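Local coordinates for HTH-type transcriptional regulator cbl (Escherichia coli K12, PDB 2FYI), which is a LysR-type transcriptional regulator of the sulphate starvation response, possibly an accessory regulator of the cys regulon, represented here by its cofactor-binding domain, at residues E108-W113 against L159-V164; Y204-L209 against R223-S228; E31-F36 against L45-G50. All coordinates share one frame; numbering follows the deposited sequence. Where two conformers were deposited one is given.

Contact 1 (E108-W113 against L159-V164); sequences ESIAKW and LGIGLV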
# COMPACT_ATOMS: atom_id res chain seq x y z
N GLU A 108 12.77 -25.88 -0.96
CA GLU A 108 11.90 -27.02 -0.79
C GLU A 108 11.13 -27.02 0.55
O GLU A 108 9.94 -27.36 0.60
CB GLU A 108 12.76 -28.27 -0.94
CG GLU A 108 13.73 -28.23 -2.19
CD GLU A 108 15.03 -27.40 -2.00
OE1 GLU A 108 15.12 -26.55 -1.10
OE2 GLU A 108 15.97 -27.58 -2.81
N SER A 109 11.79 -26.61 1.64
CA SER A 109 11.15 -26.47 2.92
C SER A 109 10.17 -25.33 2.88
O SER A 109 9.03 -25.44 3.34
CB SER A 109 12.15 -26.12 3.97
OG SER A 109 12.93 -27.24 4.25
N ILE A 110 10.62 -24.18 2.41
CA ILE A 110 9.75 -23.05 2.48
C ILE A 110 8.54 -23.36 1.61
O ILE A 110 7.42 -22.93 1.92
CB ILE A 110 10.47 -21.81 1.99
CG1 ILE A 110 11.66 -21.52 2.92
CG2 ILE A 110 9.51 -20.62 1.85
CD1 ILE A 110 12.49 -20.25 2.54
N ALA A 111 8.73 -24.15 0.56
CA ALA A 111 7.66 -24.30 -0.42
C ALA A 111 6.41 -25.02 0.13
O ALA A 111 5.33 -24.93 -0.45
CB ALA A 111 8.16 -24.96 -1.67
N LYS A 112 6.59 -25.71 1.25
CA LYS A 112 5.54 -26.45 1.93
C LYS A 112 4.51 -25.57 2.58
O LYS A 112 3.41 -26.04 2.84
CB LYS A 112 6.11 -27.33 3.01
CG LYS A 112 7.10 -28.27 2.46
CD LYS A 112 7.25 -29.49 3.35
CE LYS A 112 8.50 -30.32 2.98
NZ LYS A 112 8.57 -30.61 1.50
N TRP A 113 4.83 -24.31 2.86
CA TRP A 113 3.92 -23.50 3.68
C TRP A 113 3.15 -22.47 2.87
O TRP A 113 3.59 -22.10 1.77
CB TRP A 113 4.70 -22.78 4.75
CG TRP A 113 5.54 -23.70 5.50
CD1 TRP A 113 6.76 -24.24 5.11
CD2 TRP A 113 5.25 -24.23 6.76
NE1 TRP A 113 7.23 -25.09 6.09
CE2 TRP A 113 6.31 -25.10 7.11
CE3 TRP A 113 4.19 -24.05 7.64
CZ2 TRP A 113 6.34 -25.77 8.29
CZ3 TRP A 113 4.20 -24.74 8.79
CH2 TRP A 113 5.28 -25.58 9.12
N LEU A 159 -2.30 -16.50 9.01
CA LEU A 159 -2.62 -16.98 7.66
C LEU A 159 -1.52 -17.77 6.94
O LEU A 159 -1.86 -18.60 6.09
CB LEU A 159 -2.99 -15.81 6.80
CG LEU A 159 -3.76 -16.14 5.53
CD1 LEU A 159 -5.17 -16.63 5.89
CD2 LEU A 159 -3.82 -14.90 4.66
N GLY A 160 -0.24 -17.53 7.27
CA GLY A 160 0.92 -18.09 6.54
C GLY A 160 2.27 -17.42 6.85
O GLY A 160 2.38 -16.60 7.76
N ILE A 161 3.32 -17.75 6.13
CA ILE A 161 4.59 -17.06 6.35
C ILE A 161 4.85 -16.01 5.25
O ILE A 161 4.21 -16.03 4.19
CB ILE A 161 5.76 -18.04 6.37
CG1 ILE A 161 5.90 -18.70 5.00
CG2 ILE A 161 5.56 -19.07 7.45
CD1 ILE A 161 6.69 -19.94 4.98
N GLY A 162 5.79 -15.11 5.47
CA GLY A 162 5.95 -14.00 4.54
C GLY A 162 7.32 -13.92 3.91
O GLY A 162 8.34 -14.18 4.57
N LEU A 163 7.35 -13.57 2.63
CA LEU A 163 8.60 -13.15 2.01
C LEU A 163 8.56 -11.65 1.85
O LEU A 163 7.69 -11.13 1.15
CB LEU A 163 8.79 -13.85 0.67
CG LEU A 163 9.26 -15.29 0.91
CD1 LEU A 163 9.17 -16.12 -0.32
CD2 LEU A 163 10.68 -15.31 1.42
N VAL A 164 9.42 -10.94 2.57
CA VAL A 164 9.43 -9.47 2.53
C VAL A 164 10.81 -8.93 2.25
O VAL A 164 11.80 -9.51 2.65
CB VAL A 164 8.96 -8.86 3.85
CG1 VAL A 164 7.56 -9.22 4.11
CG2 VAL A 164 9.81 -9.35 4.99

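Contact 2 (Y204-L209 against R223-S228); sequences YVWRFL and RQVMES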
# COMPACT_ATOMS: atom_id res chain seq x y z
N TYR A 204 18.32 21.23 -8.55
CA TYR A 204 18.04 20.36 -7.41
C TYR A 204 17.71 18.88 -7.75
O TYR A 204 17.89 17.99 -6.91
CB TYR A 204 16.99 20.97 -6.49
CG TYR A 204 15.70 21.32 -7.15
CD1 TYR A 204 15.33 22.66 -7.33
CD2 TYR A 204 14.83 20.33 -7.60
CE1 TYR A 204 14.10 23.01 -7.94
CE2 TYR A 204 13.60 20.66 -8.23
CZ TYR A 204 13.24 21.99 -8.39
OH TYR A 204 12.03 22.33 -9.00
N VAL A 205 17.22 18.62 -8.96
CA VAL A 205 16.92 17.24 -9.35
C VAL A 205 18.26 16.56 -9.46
O VAL A 205 18.45 15.47 -8.94
CB VAL A 205 16.24 17.14 -10.74
CG1 VAL A 205 16.09 15.68 -11.20
CG2 VAL A 205 14.92 17.88 -10.74
N TRP A 206 19.21 17.23 -10.13
CA TRP A 206 20.53 16.64 -10.34
C TRP A 206 21.18 16.34 -8.99
O TRP A 206 21.77 15.28 -8.79
CB TRP A 206 21.43 17.53 -11.19
CG TRP A 206 20.91 17.82 -12.54
CD1 TRP A 206 20.58 19.06 -13.06
CD2 TRP A 206 20.65 16.88 -13.57
NE1 TRP A 206 20.14 18.94 -14.36
CE2 TRP A 206 20.17 17.60 -14.70
CE3 TRP A 206 20.77 15.49 -13.67
CZ2 TRP A 206 19.81 16.97 -15.90
CZ3 TRP A 206 20.41 14.87 -14.86
CH2 TRP A 206 19.94 15.60 -15.96
N ARG A 207 21.02 17.27 -8.05
CA ARG A 207 21.56 17.04 -6.73
C ARG A 207 20.92 15.87 -5.98
O ARG A 207 21.61 15.11 -5.33
CB ARG A 207 21.50 18.28 -5.88
CG ARG A 207 22.34 18.05 -4.64
CD ARG A 207 23.83 18.06 -5.01
NE ARG A 207 24.29 19.45 -4.98
CZ ARG A 207 24.81 20.04 -3.89
NH1 ARG A 207 24.97 19.33 -2.76
NH2 ARG A 207 25.20 21.32 -3.93
N PHE A 208 19.60 15.74 -6.06
CA PHE A 208 18.93 14.67 -5.35
C PHE A 208 19.54 13.32 -5.68
O PHE A 208 19.73 12.49 -4.80
CB PHE A 208 17.46 14.63 -5.71
CG PHE A 208 16.68 13.63 -4.91
CD1 PHE A 208 16.03 14.01 -3.75
CD2 PHE A 208 16.62 12.29 -5.29
CE1 PHE A 208 15.33 13.07 -2.99
CE2 PHE A 208 15.90 11.35 -4.53
CZ PHE A 208 15.27 11.75 -3.39
N LEU A 209 19.83 13.10 -6.95
CA LEU A 209 20.36 11.81 -7.36
C LEU A 209 21.69 11.60 -6.70
O LEU A 209 21.97 10.52 -6.19
CB LEU A 209 20.50 11.69 -8.89
CG LEU A 209 19.21 11.60 -9.71
CD1 LEU A 209 19.35 10.60 -10.79
CD2 LEU A 209 18.09 11.17 -8.82
N ARG A 223 25.56 13.68 -18.29
CA ARG A 223 26.18 13.25 -19.53
C ARG A 223 25.44 12.09 -20.13
O ARG A 223 25.26 12.00 -21.34
CB ARG A 223 27.60 12.81 -19.24
CG ARG A 223 28.55 12.85 -20.41
CD ARG A 223 29.95 12.43 -19.94
NE ARG A 223 30.39 13.21 -18.76
CZ ARG A 223 31.06 14.37 -18.81
NH1 ARG A 223 31.42 14.91 -19.97
NH2 ARG A 223 31.40 14.98 -17.68
N GLN A 224 24.99 11.21 -19.26
CA GLN A 224 24.40 9.95 -19.64
C GLN A 224 22.90 10.02 -19.91
O GLN A 224 22.38 9.27 -20.71
CB GLN A 224 24.68 8.96 -18.54
CG GLN A 224 24.74 7.56 -18.99
CD GLN A 224 24.61 6.65 -17.82
OE1 GLN A 224 25.52 6.56 -16.99
NE2 GLN A 224 23.45 6.01 -17.69
N VAL A 225 22.22 10.94 -19.24
CA VAL A 225 20.84 11.28 -19.56
C VAL A 225 20.76 11.97 -20.91
O VAL A 225 19.74 11.92 -21.59
CB VAL A 225 20.28 12.26 -18.53
CG1 VAL A 225 18.92 12.75 -18.95
CG2 VAL A 225 20.23 11.62 -17.18
N MET A 226 21.83 12.63 -21.31
CA MET A 226 21.73 13.56 -22.40
C MET A 226 22.25 12.97 -23.70
O MET A 226 21.79 13.35 -24.78
CB MET A 226 22.48 14.83 -22.06
CG MET A 226 21.79 16.06 -22.56
SD MET A 226 20.25 16.33 -21.68
CE MET A 226 20.88 16.76 -20.06
N GLU A 227 23.21 12.05 -23.57
CA GLU A 227 24.03 11.56 -24.69
C GLU A 227 23.29 11.16 -25.97
O GLU A 227 23.87 11.19 -27.06
CB GLU A 227 24.88 10.38 -24.23
CG GLU A 227 24.05 9.29 -23.52
CD GLU A 227 24.71 7.92 -23.58
OE1 GLU A 227 25.55 7.71 -24.47
OE2 GLU A 227 24.37 7.06 -22.73
N SER A 228 22.02 10.78 -25.84
CA SER A 228 21.22 10.35 -27.01
C SER A 228 20.44 11.50 -27.67
O SER A 228 19.86 12.35 -26.99
CB SER A 228 20.29 9.19 -26.62
OG SER A 228 21.02 8.00 -26.38

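Contact 3 (E31-F36 against L45-G50); sequences EVIKAF and LELIQG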
# COMPACT_ATOMS: atom_id res chain seq x y z
N GLU A 31 15.12 9.14 5.07
CA GLU A 31 16.45 9.62 5.42
C GLU A 31 17.01 10.63 4.42
O GLU A 31 17.44 11.74 4.76
CB GLU A 31 17.39 8.45 5.42
CG GLU A 31 18.72 8.81 5.96
CD GLU A 31 19.35 7.64 6.71
OE1 GLU A 31 19.09 6.46 6.30
OE2 GLU A 31 20.08 7.90 7.71
N VAL A 32 17.03 10.22 3.17
CA VAL A 32 17.39 11.07 2.08
C VAL A 32 16.53 12.33 2.07
O VAL A 32 17.05 13.43 1.91
CB VAL A 32 17.14 10.34 0.74
CG1 VAL A 32 17.32 11.26 -0.41
CG2 VAL A 32 18.05 9.12 0.60
N ILE A 33 15.22 12.20 2.22
CA ILE A 33 14.37 13.38 2.25
C ILE A 33 14.71 14.38 3.35
O ILE A 33 14.73 15.57 3.10
CB ILE A 33 12.92 13.04 2.23
CG1 ILE A 33 12.58 12.61 0.82
CG2 ILE A 33 12.09 14.25 2.62
CD1 ILE A 33 11.31 11.85 0.71
N LYS A 34 15.02 13.89 4.54
CA LYS A 34 15.55 14.77 5.58
C LYS A 34 16.76 15.54 5.09
O LYS A 34 16.82 16.79 5.20
CB LYS A 34 15.93 14.01 6.84
CG LYS A 34 14.75 13.63 7.68
CD LYS A 34 15.16 13.46 9.16
CE LYS A 34 15.76 12.04 9.51
NZ LYS A 34 14.86 10.84 9.27
N ALA A 35 17.73 14.82 4.55
CA ALA A 35 18.96 15.45 4.04
C ALA A 35 18.65 16.54 3.03
O ALA A 35 19.17 17.66 3.09
CB ALA A 35 19.85 14.43 3.38
N PHE A 36 17.82 16.17 2.06
CA PHE A 36 17.46 17.09 1.00
C PHE A 36 16.79 18.35 1.53
O PHE A 36 17.10 19.44 1.05
CB PHE A 36 16.56 16.39 0.01
CG PHE A 36 16.17 17.25 -1.17
CD1 PHE A 36 14.97 17.94 -1.19
CD2 PHE A 36 17.00 17.34 -2.28
CE1 PHE A 36 14.59 18.72 -2.28
CE2 PHE A 36 16.63 18.13 -3.38
CZ PHE A 36 15.41 18.82 -3.37
N LEU A 45 8.93 19.85 -1.92
CA LEU A 45 9.06 18.45 -2.27
C LEU A 45 7.68 17.79 -2.32
O LEU A 45 6.96 17.84 -1.36
CB LEU A 45 9.90 17.79 -1.19
CG LEU A 45 10.04 16.30 -1.41
CD1 LEU A 45 10.91 16.04 -2.64
CD2 LEU A 45 10.67 15.69 -0.21
N GLU A 46 7.29 17.18 -3.44
CA GLU A 46 6.03 16.42 -3.52
C GLU A 46 6.28 14.95 -3.88
O GLU A 46 7.14 14.66 -4.73
CB GLU A 46 5.11 16.98 -4.57
CG GLU A 46 4.63 18.36 -4.32
CD GLU A 46 4.05 19.01 -5.59
OE1 GLU A 46 4.07 18.32 -6.66
OE2 GLU A 46 3.59 20.20 -5.52
N LEU A 47 5.51 14.03 -3.28
CA LEU A 47 5.64 12.62 -3.63
C LEU A 47 4.34 12.03 -4.12
O LEU A 47 3.30 12.31 -3.54
CB LEU A 47 6.03 11.78 -2.43
CG LEU A 47 7.16 12.05 -1.44
CD1 LEU A 47 7.93 10.71 -1.36
CD2 LEU A 47 8.06 13.23 -1.86
N ILE A 48 4.42 11.18 -5.14
CA ILE A 48 3.28 10.39 -5.60
C ILE A 48 3.65 8.93 -5.37
O ILE A 48 4.74 8.50 -5.74
CB ILE A 48 2.99 10.55 -7.11
CG1 ILE A 48 3.54 11.90 -7.62
CG2 ILE A 48 1.50 10.35 -7.40
CD1 ILE A 48 2.68 12.67 -8.74
N GLN A 49 2.74 8.18 -4.77
CA GLN A 49 2.96 6.75 -4.63
C GLN A 49 2.24 6.00 -5.73
O GLN A 49 1.09 6.29 -6.02
CB GLN A 49 2.44 6.26 -3.29
CG GLN A 49 2.54 4.75 -3.08
CD GLN A 49 1.92 4.34 -1.75
OE1 GLN A 49 1.39 5.19 -1.02
NE2 GLN A 49 1.97 3.06 -1.43
N GLY A 50 2.89 5.03 -6.34
CA GLY A 50 2.24 4.30 -7.40
C GLY A 50 2.93 3.01 -7.69
O GLY A 50 3.93 2.70 -7.06

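Contact 1 (E108-W113 against L159-V164)
I161 reaches across to W113 where the turn from I110 to W113 meets the first residue of strand 161-165, in one lobe of the periplasmic-binding-protein fold that LysR regulators use as a cofactor-binding domain. Helix 107-110 runs into this turn, of type I, closed by W113 N donating to I110 O at 3.1 Å; the chain then enters strand 115-118, which lies parallel to strand 161-165. I161 opens that second strand and aims its side chain at the turn. Its CG1 branch sits between the backbone N and the carbonyl carbon (chi1 65°), and the chain beyond is extended (chi2 -162°), which carries the terminal methyl CD1 outward to W113. CD1 comes to 3.5 Å from W113 CB and 4.0 Å from W113 CG, so it meets the root of the side chain and approaches the indole obliquely. The two side chains cross at about a right angle. In W113, CG is anti to the carbonyl carbon (chi1 -52°); the CB points at the strand while the ring swings away from it, with its plane taking in S109 O and I110 O at the edge. H97 meets the indole from outside the two segments, and H97 and L99 also touch I161. L91 and V93 of strand 79-94 add to the apolar surroundings, the former against I110 and the latter against I161. The same I161 methyl has a second, looser neighbour in the helix: CG2 of I110 lies 4.3 Å from I161 CD1.

Contact 2 (Y204-L209 against R223-S228)
W206 of helix 203-212 carries the larger share of this contact, the end of its ring meeting V225 and M226 on helix 218-226, the last helix of the chain. This is interhelical packing within one lobe of the cofactor-binding domain, which has the periplasmic-binding-protein fold. The two helices keep well apart, with the CA atoms of W206 and V225, the closest pair, separated by 10.7 Å, and the indole bridges much of that distance. CG of W206 is anti to the carbonyl carbon, beside the backbone N (chi1 -60°), and from there the benzo end of the ring extends to the other helix. V225 comes from the opposite direction. Its CG2 methyl lies in the plane of the indole at the edge, 4.0 Å from W206 CZ3 and 4.2 Å from W206 CH2, so the valine abuts the outer rim of the six-membered ring and covers neither face. M226 supplies the other apolar neighbour. Its chain is folded at both outer torsions (chi2 68°, chi3 69°), bringing the terminal methyl back to the tryptophan: M226 CE lies 4.3 Å from W206 CZ2 and approaches the ring obliquely, while the sulfur SD stays 5.8 Å from that same CZ2. K222, one turn earlier on the last helix, makes a cation-pi contact with W206. F82 of strand 79-94 packs on V225 and on L209, so that strand is common to both helices. No hydrogen bond joins the two segments. Their attachment is therefore dispersion and burial, of one valine methyl against the ring edge and one methionine methyl set obliquely to it, with little directional preference, whereas the electrostatic hold on the indole probably comes from the nearby lysine.

Contact 3 (E31-F36 against L45-G50)
A beta-alpha-beta crossover, the repeating element of the periplasmic-binding-protein fold, places helix 29-39 over the parallel strands 14-20 and 43-49, and the pair described here is that helix against the second strand. I33 is the residue of the helix that faces L45 and L47. One methyl of L45, CD2, fits against the isoleucine along much of its length: it lies 3.5 Å from I33 CG2, 3.8 Å from I33 CG1 and 4.0 Å from I33 CD1, the two side chains crossing obliquely. With CG1 anti to the carbonyl carbon (chi1 -75°) and the chain extended beyond it (chi2 162°), I33 sends CD1 on to the next inward residue of the strand. There I33 CD1 and L47 CD1 meet tip to tip at 4.1 Å. Shortening I33 to an alanine would remove the branch that spans both leucines, and would probably leave L45 CD2 and L47 CD1 without their apolar mate on this helix and open a gap beneath it. F36, one turn on, also points its CB toward the strand, and its ring meets L16 and F40 as well. The layer continues beyond the two segments. L16 and I18 of strand 14-20 flank L45, and Y204 and F208 of helix 203-212 touch F36 and V32. From the second subunit, Y154 packs on I33 and L143 on L47, while L47 and I48 pair with a strand of that subunit in a parallel ladder that joins the two subunits' strands into one sheet.

How the contacts relate
Contacts 2 and 3 belong together: their centres are 18 Å apart and they touch directly, F208 CD1 lying 3.8 Å from F36 CD2, so helix 203-212 connects the terminal helix with the crossover helix. Contact 1 lies on the opposite side of the chain's centre, 33 Å from contact 3 and 41 Å from contact 2 between centres, in the other lobe, although contacts 1 and 3 both reach the same branched sheet. In LysR regulators the cofactor site lies in the cleft between such lobes. Across the dimer, L159 of the 159-164 segment packs on R37 of the second subunit, which lies on that subunit's copy of helix 29-39.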